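Local structure of carbon monoxide dehydrogenase (Thermococcus sp. AM4, 6T7J) at residues K590-D595 and G602-E607; F573-V578 and V611-T616. The protein catalyses the oxidation of carbon monoxide to carbon dioxide, probably reversibly, with ferredoxin as the likely electron acceptor. All coordinates share one frame; numbering follows the deposited sequence.

Contact 1 of 2, residues K590-D595 and G602-E607; sequences KILTED and GKFYVE. With PEG (di(hydroxyethyl)ether), chain K.
The Phe604 ring turns an edge toward helix 586-595. Leu592 O lies at that edge, near the ring plane, 3.9 Å from Phe604 CD2. Leu592 CD2 is 4.1 Å from Phe604 CD2, and the two side chains cross at a slant. Thr565 and Val568 of helix 558-569 and Thr574 and Leu576 of strand 574-576 pack on Phe604. The contact belongs to a strand-helix-strand connection in a Rossmann-like parallel sheet. Helix 586-595 leads from strand 574-576 to its neighbour 604-606, an outermost strand within this chain, and the helix's C-terminal end meets the edge of that strand.

The helix ends in a pi-type turn. Here Leu592 O accepts a hydrogen bond from Phe604 N at 3.0 Å. The bond is nearly straight at the hydrogen (165°), but the donor sits 26° out of the carbonyl plane. Phe604 O faces Thr593, with a CA-H...O contact from Thr593 CA at 3.3 Å. Thr593 CG2 rests by that oxygen too, while Thr593 OG1 turns back to Ala589 O within the helix.

The Lys603 chain, extended beyond CG, runs past the helix end, with CD 3.5 Å from Thr593 O. Its ammonium forms a salt bridge with Glu597. A bound di(hydroxyethyl)ether bends round the same group. Lys603 NZ donates to O1 of the ether at 3.0 Å and to O4 of the ether at 3.2 Å, and that O4 donates in turn to Thr593 O.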
ATOM      1  N   LYS A 590       4.260  15.423  18.344  1.00 50.40           N
ATOM      2  CA  LYS A 590       4.843  16.752  18.228  1.00 52.13           C
ATOM      3  C   LYS A 590       5.354  17.027  16.816  1.00 52.46           C
ATOM      4  O   LYS A 590       5.310  18.176  16.367  1.00 53.08           O
ATOM      5  CB  LYS A 590       5.952  16.950  19.258  1.00 61.00           C
ATOM      6  CG  LYS A 590       6.520  18.364  19.263  1.00 71.85           C
ATOM      7  CD  LYS A 590       8.028  18.341  19.382  1.00 70.09           C
ATOM      8  CE  LYS A 590       8.615  17.223  18.543  1.00 70.56           C
ATOM      9  NZ  LYS A 590      10.105  17.291  18.506  1.00 67.04           N
ATOM     10  N   ILE A 591       5.818  16.007  16.088  1.00 50.37           N
ATOM     11  CA  ILE A 591       6.128  16.226  14.674  1.00 51.95           C
ATOM     12  C   ILE A 591       4.887  16.714  13.941  1.00 50.79           C
ATOM     13  O   ILE A 591       4.930  17.692  13.185  1.00 48.11           O
ATOM     14  CB  ILE A 591       6.688  14.950  14.019  1.00 55.32           C
ATOM     15  CG1 ILE A 591       8.020  14.543  14.640  1.00 56.55           C
ATOM     16  CG2 ILE A 591       6.877  15.177  12.523  1.00 51.44           C
ATOM     17  CD1 ILE A 591       8.506  13.183  14.169  1.00 54.32           C
ATOM     18  N   LEU A 592       3.753  16.051  14.178  1.00 47.55           N
ATOM     19  CA  LEU A 592       2.527  16.376  13.457  1.00 49.37           C
ATOM     20  C   LEU A 592       2.014  17.766  13.812  1.00 48.68           C
ATOM     21  O   LEU A 592       1.612  18.528  12.925  1.00 51.30           O
ATOM     22  CB  LEU A 592       1.455  15.326  13.747  1.00 51.34           C
ATOM     23  CG  LEU A 592       1.651  13.962  13.086  1.00 44.12           C
ATOM     24  CD1 LEU A 592       0.450  13.065  13.351  1.00 45.01           C
ATOM     25  CD2 LEU A 592       1.885  14.136  11.597  1.00 44.96           C
ATOM     26  N   THR A 593       2.015  18.116  15.098  1.00 51.01           N
ATOM     27  CA  THR A 593       1.378  19.342  15.560  1.00 48.62           C
ATOM     28  C   THR A 593       2.363  20.476  15.819  1.00 55.43           C
ATOM     29  O   THR A 593       1.953  21.538  16.299  1.00 61.03           O
ATOM     30  CB  THR A 593       0.571  19.067  16.831  1.00 41.70           C
ATOM     31  OG1 THR A 593       1.437  18.534  17.841  1.00 49.52           O
ATOM     32  CG2 THR A 593      -0.548  18.073  16.551  1.00 44.25           C
ATOM     33  N   GLU A 594       3.643  20.291  15.503  1.00 46.98           N
ATOM     34  CA  GLU A 594       4.635  21.286  15.894  1.00 57.93           C
ATOM     35  C   GLU A 594       5.841  21.299  14.961  1.00 57.68           C
ATOM     36  O   GLU A 594       6.021  22.247  14.191  1.00 55.75           O
ATOM     37  CB  GLU A 594       5.085  21.022  17.332  1.00 59.99           C
ATOM     38  CG  GLU A 594       5.470  22.240  18.135  1.00 64.52           C
ATOM     39  CD  GLU A 594       5.810  21.877  19.566  1.00 73.39           C
ATOM     40  OE1 GLU A 594       4.907  21.406  20.288  1.00 76.78           O
ATOM     41  OE2 GLU A 594       6.982  22.047  19.963  1.00 77.25           O
ATOM     42  N   ASP A 595       6.663  20.245  15.023  1.00 55.51           N
ATOM     43  CA  ASP A 595       7.953  20.234  14.335  1.00 59.10           C
ATOM     44  C   ASP A 595       7.832  20.445  12.832  1.00 62.50           C
ATOM     45  O   ASP A 595       8.792  20.905  12.204  1.00 63.94           O
ATOM     46  CB  ASP A 595       8.676  18.912  14.596  1.00 55.88           C
ATOM     47  CG  ASP A 595       9.453  18.919  15.891  1.00 63.28           C
ATOM     48  OD1 ASP A 595       9.298  19.878  16.677  1.00 68.27           O
ATOM     49  OD2 ASP A 595      10.218  17.959  16.127  1.00 69.12           O
ATOM     50  N   GLY A 602       3.039  24.496   7.450  1.00 50.89           N
ATOM     51  CA  GLY A 602       1.755  24.188   8.047  1.00 47.35           C
ATOM     52  C   GLY A 602       1.926  23.165   9.155  1.00 50.37           C
ATOM     53  O   GLY A 602       3.035  22.712   9.438  1.00 52.19           O
ATOM     54  N   LYS A 603       0.801  22.809   9.772  1.00 46.41           N
ATOM     55  CA  LYS A 603       0.837  21.842  10.865  1.00 47.09           C
ATOM     56  C   LYS A 603      -0.576  21.366  11.171  1.00 46.99           C
ATOM     57  O   LYS A 603      -1.567  21.967  10.749  1.00 48.91           O
ATOM     58  CB  LYS A 603       1.490  22.431  12.120  1.00 54.52           C
ATOM     59  CG  LYS A 603       0.706  23.551  12.787  1.00 52.25           C
ATOM     60  CD  LYS A 603       1.491  24.117  13.959  1.00 56.00           C
ATOM     61  CE  LYS A 603       0.822  25.342  14.553  1.00 62.03           C
ATOM     62  NZ  LYS A 603       1.692  25.995  15.576  1.00 62.40           N
ATOM     63  N   PHE A 604      -0.647  20.271  11.921  1.00 45.63           N
ATOM     64  CA  PHE A 604      -1.904  19.716  12.391  1.00 49.97           C
ATOM     65  C   PHE A 604      -2.270  20.285  13.760  1.00 47.13           C
ATOM     66  O   PHE A 604      -1.416  20.749  14.522  1.00 49.27           O
ATOM     67  CB  PHE A 604      -1.823  18.191  12.469  1.00 46.07           C
ATOM     68  CG  PHE A 604      -2.011  17.505  11.148  1.00 47.55           C
ATOM     69  CD1 PHE A 604      -3.243  17.510  10.520  1.00 47.39           C
ATOM     70  CD2 PHE A 604      -0.953  16.852  10.536  1.00 50.49           C
ATOM     71  CE1 PHE A 604      -3.417  16.878   9.302  1.00 52.90           C
ATOM     72  CE2 PHE A 604      -1.122  16.218   9.319  1.00 46.44           C
ATOM     73  CZ  PHE A 604      -2.355  16.232   8.701  1.00 50.41           C
ATOM     74  N   TYR A 605      -3.563  20.239  14.066  1.00 47.30           N
ATOM     75  CA  TYR A 605      -4.065  20.683  15.362  1.00 49.50           C
ATOM     76  C   TYR A 605      -5.322  19.887  15.676  1.00 48.14           C
ATOM     77  O   TYR A 605      -6.324  20.004  14.963  1.00 46.50           O
ATOM     78  CB  TYR A 605      -4.355  22.182  15.355  1.00 49.38           C
ATOM     79  CG  TYR A 605      -5.361  22.629  16.392  1.00 54.03           C
ATOM     80  CD1 TYR A 605      -5.065  22.570  17.749  1.00 47.69           C
ATOM     81  CD2 TYR A 605      -6.606  23.115  16.013  1.00 46.87           C
ATOM     82  CE1 TYR A 605      -5.982  22.977  18.697  1.00 50.02           C
ATOM     83  CE2 TYR A 605      -7.527  23.525  16.954  1.00 51.57           C
ATOM     84  CZ  TYR A 605      -7.211  23.457  18.294  1.00 52.22           C
ATOM     85  OH  TYR A 605      -8.130  23.867  19.233  1.00 54.40           O
ATOM     86  N   VAL A 606      -5.265  19.081  16.731  1.00 42.94           N
ATOM     87  CA  VAL A 606      -6.349  18.175  17.093  1.00 48.65           C
ATOM     88  C   VAL A 606      -7.234  18.848  18.133  1.00 49.77           C
ATOM     89  O   VAL A 606      -6.747  19.295  19.180  1.00 49.08           O
ATOM     90  CB  VAL A 606      -5.800  16.839  17.622  1.00 44.46           C
ATOM     91  CG1 VAL A 606      -6.931  15.837  17.798  1.00 43.59           C
ATOM     92  CG2 VAL A 606      -4.734  16.295  16.681  1.00 45.99           C
ATOM     93  N   GLU A 607      -8.535  18.917  17.845  1.00 47.90           N
ATOM     94  CA  GLU A 607      -9.516  19.450  18.784  1.00 51.31           C
ATOM     95  C   GLU A 607     -10.912  18.949  18.433  1.00 50.72           C
ATOM     96  O   GLU A 607     -11.537  19.456  17.491  1.00 49.23           O
ATOM     97  CB  GLU A 607      -9.498  20.977  18.793  1.00 48.91           C
ATOM     98  CG  GLU A 607     -10.470  21.581  19.789  1.00 52.63           C
ATOM     99  CD  GLU A 607     -10.470  20.842  21.114  1.00 61.56           C
ATOM    100  OE1 GLU A 607      -9.483  20.974  21.870  1.00 63.81           O
ATOM    101  OE2 GLU A 607     -11.453  20.124  21.398  1.00 55.24           O
TER
HETATM  102  C1  PEG K 708      -1.088  28.250  17.048  1.00 66.73           C
HETATM  103  O1  PEG K 708      -0.266  28.219  15.874  1.00 64.73           O
HETATM  104  C2  PEG K 708      -1.875  26.948  17.180  1.00 68.27           C
HETATM  105  O2  PEG K 708      -1.323  26.157  18.232  1.00 75.47           O
HETATM  106  C3  PEG K 708      -0.726  24.954  17.751  1.00 72.28           C
HETATM  107  C4  PEG K 708       0.248  24.402  18.787  1.00 72.06           C
HETATM  108  O4  PEG K 708       1.490  24.083  18.147  1.00 66.69           O

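Contact 2 of 2, residues F573-V578 and V611-T616; sequences FTHLGV and VKAAET
Thr616 OG1 is held between two oxygens, Tyr605 OH on strand 604-606 and Lys612 O one helical turn back. The distance from Thr616 OG1 to Lys612 O is 3.0 Å. With OG1 held in this way, the other branch, CG2, lies anti to the backbone N and meets Phe573. Thr616 CG2 comes within 4.1 Å of Phe573 CZ. The approach to the ring is oblique, and the two side chains cross at about a right angle. Phe573 reaches the helix with the end of its ring because CG stands anti to the backbone N (chi1 179°).

These residues join strand 574-576 to helix 610-627 in a Rossmann-like domain, whose six parallel strands run in the order 3-2-1-4-5-6. The helix lies against one face of the sheet. Thr574 packs on helix 558-569 at the other face. Helix 460-471 lies beside helix 610-627 and touches Val611 and Ala614.

Ala613 points its methyl at the His575 ring in a CH-pi contact. Ala613 CB stands 3.5 Å from the centroid of the His575 ring and 22° off the ring normal. Ala613 CB is displaced toward the rim, 3.3 Å from His575 NE2. Both ring nitrogens have polar partners. NE2 bonds to Glu607 O, which is consistent with a proton on NE2, and ND1 bonds to Ser551 OG on the adjacent strand. Together these bonds fix the rotation of the ring. A leucine in place of His575 would probably leave the Glu607 carbonyl and the Ser551 hydroxyl without their mates and remove the flat surface under Ala613 CB. The backbone of His575 is bonded to Gly550 and Ala552 of strand 548-552.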
ATOM      1  N   PHE A 573      -2.526  25.657   8.023  1.00 52.13           N
ATOM      2  CA  PHE A 573      -2.891  25.156   9.341  1.00 47.02           C
ATOM      3  C   PHE A 573      -4.166  24.325   9.240  1.00 44.44           C
ATOM      4  O   PHE A 573      -5.205  24.823   8.797  1.00 47.90           O
ATOM      5  CB  PHE A 573      -3.076  26.350  10.278  1.00 49.32           C
ATOM      6  CG  PHE A 573      -3.486  25.992  11.674  1.00 47.90           C
ATOM      7  CD1 PHE A 573      -2.555  25.535  12.591  1.00 46.12           C
ATOM      8  CD2 PHE A 573      -4.801  26.154  12.083  1.00 40.29           C
ATOM      9  CE1 PHE A 573      -2.932  25.221  13.882  1.00 49.17           C
ATOM     10  CE2 PHE A 573      -5.184  25.841  13.371  1.00 43.38           C
ATOM     11  CZ  PHE A 573      -4.248  25.378  14.272  1.00 47.11           C
ATOM     12  N   THR A 574      -4.089  23.058   9.645  1.00 42.98           N
ATOM     13  CA  THR A 574      -5.142  22.084   9.379  1.00 48.54           C
ATOM     14  C   THR A 574      -5.633  21.474  10.686  1.00 46.41           C
ATOM     15  O   THR A 574      -4.868  20.808  11.391  1.00 44.97           O
ATOM     16  CB  THR A 574      -4.638  20.989   8.434  1.00 48.81           C
ATOM     17  OG1 THR A 574      -4.256  21.577   7.183  1.00 45.94           O
ATOM     18  CG2 THR A 574      -5.719  19.943   8.188  1.00 43.83           C
ATOM     19  N   HIS A 575      -6.911  21.686  10.989  1.00 45.08           N
ATOM     20  CA  HIS A 575      -7.532  21.185  12.207  1.00 45.85           C
ATOM     21  C   HIS A 575      -8.193  19.835  11.960  1.00 43.49           C
ATOM     22  O   HIS A 575      -8.780  19.599  10.899  1.00 44.45           O
ATOM     23  CB  HIS A 575      -8.575  22.178  12.725  1.00 43.31           C
ATOM     24  CG  HIS A 575      -9.688  21.536  13.496  1.00 47.49           C
ATOM     25  ND1 HIS A 575     -10.950  21.354  12.973  1.00 45.70           N
ATOM     26  CD2 HIS A 575      -9.727  21.031  14.753  1.00 45.76           C
ATOM     27  CE1 HIS A 575     -11.719  20.768  13.875  1.00 49.68           C
ATOM     28  NE2 HIS A 575     -10.999  20.559  14.962  1.00 48.11           N
ATOM     29  N   LEU A 576      -8.093  18.954  12.952  1.00 47.21           N
ATOM     30  CA  LEU A 576      -8.762  17.662  12.940  1.00 44.34           C
ATOM     31  C   LEU A 576      -9.760  17.613  14.088  1.00 45.37           C
ATOM     32  O   LEU A 576      -9.416  17.945  15.228  1.00 49.44           O
ATOM     33  CB  LEU A 576      -7.758  16.514  13.068  1.00 45.35           C
ATOM     34  CG  LEU A 576      -6.588  16.489  12.086  1.00 47.79           C
ATOM     35  CD1 LEU A 576      -5.786  15.213  12.267  1.00 47.80           C
ATOM     36  CD2 LEU A 576      -7.086  16.619  10.654  1.00 48.33           C
ATOM     37  N   GLY A 577     -10.986  17.202  13.788  1.00 45.37           N
ATOM     38  CA  GLY A 577     -12.012  17.089  14.805  1.00 47.64           C
ATOM     39  C   GLY A 577     -12.149  15.677  15.334  1.00 45.45           C
ATOM     40  O   GLY A 577     -12.884  15.430  16.294  1.00 48.49           O
ATOM     41  N   VAL A 578     -11.453  14.740  14.699  1.00 42.55           N
ATOM     42  CA  VAL A 578     -11.337  13.366  15.175  1.00 39.71           C
ATOM     43  C   VAL A 578      -9.860  13.098  15.427  1.00 45.62           C
ATOM     44  O   VAL A 578      -9.012  13.446  14.597  1.00 45.55           O
ATOM     45  CB  VAL A 578     -11.924  12.359  14.167  1.00 47.83           C
ATOM     46  CG1 VAL A 578     -11.613  10.930  14.586  1.00 42.77           C
ATOM     47  CG2 VAL A 578     -13.428  12.559  14.032  1.00 47.02           C
ATOM     48  N   VAL A 611     -16.389  24.467  18.793  1.00 52.92           N
ATOM     49  CA  VAL A 611     -16.270  25.865  19.204  1.00 50.75           C
ATOM     50  C   VAL A 611     -14.828  26.195  19.578  1.00 54.18           C
ATOM     51  O   VAL A 611     -14.297  27.253  19.206  1.00 51.94           O
ATOM     52  CB  VAL A 611     -17.243  26.160  20.360  1.00 56.66           C
ATOM     53  CG1 VAL A 611     -17.330  27.659  20.616  1.00 51.88           C
ATOM     54  CG2 VAL A 611     -18.617  25.584  20.053  1.00 50.48           C
ATOM     55  N   LYS A 612     -14.176  25.299  20.324  1.00 56.07           N
ATOM     56  CA  LYS A 612     -12.753  25.454  20.616  1.00 53.19           C
ATOM     57  C   LYS A 612     -11.940  25.539  19.330  1.00 53.89           C
ATOM     58  O   LYS A 612     -11.062  26.402  19.187  1.00 56.48           O
ATOM     59  CB  LYS A 612     -12.268  24.285  21.474  1.00 59.83           C
ATOM     60  CG  LYS A 612     -12.396  24.483  22.973  1.00 65.79           C
ATOM     61  CD  LYS A 612     -11.278  23.748  23.703  1.00 69.12           C
ATOM     62  CE  LYS A 612     -11.692  23.353  25.112  1.00 75.83           C
ATOM     63  NZ  LYS A 612     -11.481  21.899  25.366  1.00 78.55           N
ATOM     64  N   ALA A 613     -12.214  24.632  18.387  1.00 53.83           N
ATOM     65  CA  ALA A 613     -11.493  24.630  17.120  1.00 52.29           C
ATOM     66  C   ALA A 613     -11.748  25.910  16.339  1.00 49.81           C
ATOM     67  O   ALA A 613     -10.844  26.432  15.679  1.00 52.96           O
ATOM     68  CB  ALA A 613     -11.890  23.408  16.294  1.00 51.57           C
ATOM     69  N   ALA A 614     -12.975  26.430  16.401  1.00 51.33           N
ATOM     70  CA  ALA A 614     -13.275  27.698  15.745  1.00 52.35           C
ATOM     71  C   ALA A 614     -12.450  28.828  16.338  1.00 51.31           C
ATOM     72  O   ALA A 614     -11.900  29.657  15.605  1.00 55.74           O
ATOM     73  CB  ALA A 614     -14.765  28.008  15.861  1.00 54.32           C
ATOM     74  N   GLU A 615     -12.347  28.871  17.668  1.00 51.41           N
ATOM     75  CA  GLU A 615     -11.558  29.920  18.307  1.00 49.24           C
ATOM     76  C   GLU A 615     -10.083  29.804  17.941  1.00 56.22           C
ATOM     77  O   GLU A 615      -9.421  30.815  17.668  1.00 49.49           O
ATOM     78  CB  GLU A 615     -11.749  29.872  19.821  1.00 49.93           C
ATOM     79  CG  GLU A 615     -13.036  30.529  20.290  1.00 55.91           C
ATOM     80  CD  GLU A 615     -13.618  29.863  21.519  1.00 59.30           C
ATOM     81  OE1 GLU A 615     -12.844  29.549  22.449  1.00 56.34           O
ATOM     82  OE2 GLU A 615     -14.849  29.657  21.555  1.00 65.74           O
ATOM     83  N   THR A 616      -9.553  28.578  17.909  1.00 55.30           N
ATOM     84  CA  THR A 616      -8.147  28.397  17.549  1.00 55.19           C
ATOM     85  C   THR A 616      -7.890  28.783  16.096  1.00 52.41           C
ATOM     86  O   THR A 616      -6.892  29.448  15.790  1.00 51.57           O
ATOM     87  CB  THR A 616      -7.709  26.954  17.795  1.00 55.01           C
ATOM     88  OG1 THR A 616      -8.039  26.568  19.134  1.00 58.59           O
ATOM     89  CG2 THR A 616      -6.205  26.817  17.591  1.00 52.90           C
TER

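Contacts 1 and 2 share one sheet, their centres about 11 Å apart. Strands 574-576 and 604-606 are neighbours in it; helix 610-627 lies over one face, and the end of helix 586-595 lies beside edge strand 604-606. Tyr605 points away from helix 586-595 and joins the two contacts. Tyr605 OH and Thr616 OG1 form a probable hydrogen bond of 2.7 Å, and Tyr605 CB is 3.4 Å from Phe573 CZ. A second joins His575 NE2 to Glu607 O at 2.8 Å. The ether of contact 1 lies about 4 Å (nearest atoms) from the Phe573 side chain. Neither contact contains a cluster-binding residue. Strand 548-552 of the sheet leads to Met556, Ser557 and Lys559 of the nickel-free, broken cluster site.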